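Local coordinates for Swi5-dependent recombination DNA repair protein 1 (Schizosaccharomyces pombe, PDB 3VIQ) that works with Swi5 as a recombination activator of Rad51-mediated strand exchange, binds single- and double-stranded DNA, and serves in recombination repair and meiotic chromosome segregation, at residues Q4-S7 / R8-K11. Residues are numbered along the deposited sequence; the frame is centred on the assembly and turned at random.
With NO3 (nitrate ion), chain G.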
# COMPACT_ATOMS: atom_id res chain seq x y z
N GLN A 4 -2.08 14.71 -42.98
CA GLN A 4 -3.34 14.45 -42.26
C GLN A 4 -3.36 12.99 -41.92
O GLN A 4 -3.76 12.63 -40.82
CB GLN A 4 -4.59 14.91 -43.04
CG GLN A 4 -4.66 16.45 -43.15
CD GLN A 4 -5.87 16.99 -43.94
OE1 GLN A 4 -6.89 16.33 -44.11
NE2 GLN A 4 -5.75 18.22 -44.39
N LEU A 5 -2.88 12.13 -42.82
CA LEU A 5 -2.90 10.68 -42.52
C LEU A 5 -1.92 10.30 -41.41
O LEU A 5 -2.22 9.44 -40.59
CB LEU A 5 -2.63 9.83 -43.77
CG LEU A 5 -3.75 9.61 -44.78
CD1 LEU A 5 -3.13 9.16 -46.10
CD2 LEU A 5 -4.81 8.59 -44.31
N LEU A 6 -0.74 10.91 -41.42
CA LEU A 6 0.28 10.67 -40.42
C LEU A 6 -0.22 11.09 -39.05
O LEU A 6 0.03 10.43 -38.04
CB LEU A 6 1.55 11.45 -40.71
CG LEU A 6 2.60 10.76 -41.59
CD1 LEU A 6 3.73 11.72 -41.86
CD2 LEU A 6 3.10 9.48 -40.93
N SER A 7 -0.92 12.21 -39.01
CA SER A 7 -1.42 12.71 -37.76
C SER A 7 -2.55 11.81 -37.25
O SER A 7 -2.66 11.55 -36.07
CB SER A 7 -1.87 14.16 -37.92
OG SER A 7 -2.64 14.50 -36.80
N ARG A 8 -3.34 11.28 -38.16
CA ARG A 8 -4.42 10.39 -37.77
C ARG A 8 -3.87 9.02 -37.36
O ARG A 8 -4.39 8.42 -36.44
CB ARG A 8 -5.42 10.26 -38.91
CG ARG A 8 -6.60 9.38 -38.65
CD ARG A 8 -7.55 9.42 -39.88
NE ARG A 8 -8.68 8.52 -39.70
CZ ARG A 8 -9.81 8.84 -39.06
NH1 ARG A 8 -9.99 10.08 -38.55
NH2 ARG A 8 -10.77 7.94 -38.94
N ARG A 9 -2.81 8.54 -38.00
CA ARG A 9 -2.20 7.29 -37.52
C ARG A 9 -1.76 7.41 -36.05
O ARG A 9 -1.97 6.50 -35.27
CB ARG A 9 -1.00 6.89 -38.37
CG ARG A 9 -0.30 5.61 -37.91
CD ARG A 9 0.80 5.15 -38.93
NE ARG A 9 1.94 6.05 -38.95
CZ ARG A 9 3.06 5.88 -39.66
NH1 ARG A 9 3.24 4.82 -40.44
NH2 ARG A 9 4.02 6.80 -39.58
N LEU A 10 -1.11 8.51 -35.70
CA LEU A 10 -0.62 8.67 -34.35
C LEU A 10 -1.78 8.77 -33.36
O LEU A 10 -1.74 8.18 -32.31
CB LEU A 10 0.26 9.90 -34.27
CG LEU A 10 1.35 9.77 -33.22
CD1 LEU A 10 2.38 8.68 -33.68
CD2 LEU A 10 2.07 11.16 -33.04
N LYS A 11 -2.85 9.47 -33.72
CA LYS A 11 -4.00 9.58 -32.83
C LYS A 11 -4.67 8.21 -32.65
O LYS A 11 -4.99 7.80 -31.58
CB LYS A 11 -4.96 10.62 -33.39
CG LYS A 11 -6.15 10.93 -32.51
CD LYS A 11 -6.73 12.35 -32.79
CE LYS A 11 -7.41 12.49 -34.16
NZ LYS A 11 -8.90 12.24 -34.13
N NO3 G . -3.44 13.99 -46.30
O1 NO3 G . -3.08 12.70 -45.86
O2 NO3 G . -2.69 15.08 -45.92
O3 NO3 G . -4.56 14.19 -47.12
O HOH W 1 2.21 8.88 -37.68
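The chi1 of Arg9 (179°) sets CG opposite the backbone N, and a bend at chi3 (69°) then lays the guanidinium beside Leu6, one turn earlier. The two side chains run alongside each other in the same direction, and the branch of Leu6 that does the touching is CD2, which comes within 3.1 Å of Arg9 NH2. The methyl approaches the guanidinium obliquely, a van der Waals contact that is tight for a carbon-nitrogen pair. Polar linkage between the same two residues passes through one water: it donates to Leu6 O over 2.7 Å and accepts from Arg9 NE at 3.1 Å, lying in the guanidinium plane at its edge. Leu6 O thus has two partners, since Leu10 N also bonds to it at 3.2 Å. Such a bridge illustrates how one water can link an arginine side chain to a carbonyl of the preceding turn. The setting is the start of helix 3-35, within the predicted coiled coil of this C-terminal domain, where Leu5 and Leu6 of this chain both pack on a leucine of the Swi5 chain, its Leu6, and Arg9 rests on Leu13 of that chain. Regular i to i+4 bonding joins the two turns, from Arg8 N to Gln4 O (3.0 Å) through to Lys11 N to Ser7 O. Arg8, extended from CG to NE, carries its guanidinium away from the neighbouring turn, and its NH2 forms a salt bridge with Glu14 of the Swi5 chain. At the amino-terminal end, a nitrate ion, probably from the crystallisation liquor, takes hydrogen bonds from two successive amides: Gln4 N to O2 at 3.0 Å and Leu5 N to O1. The positive end of the helix dipole would be expected to favour an anion there.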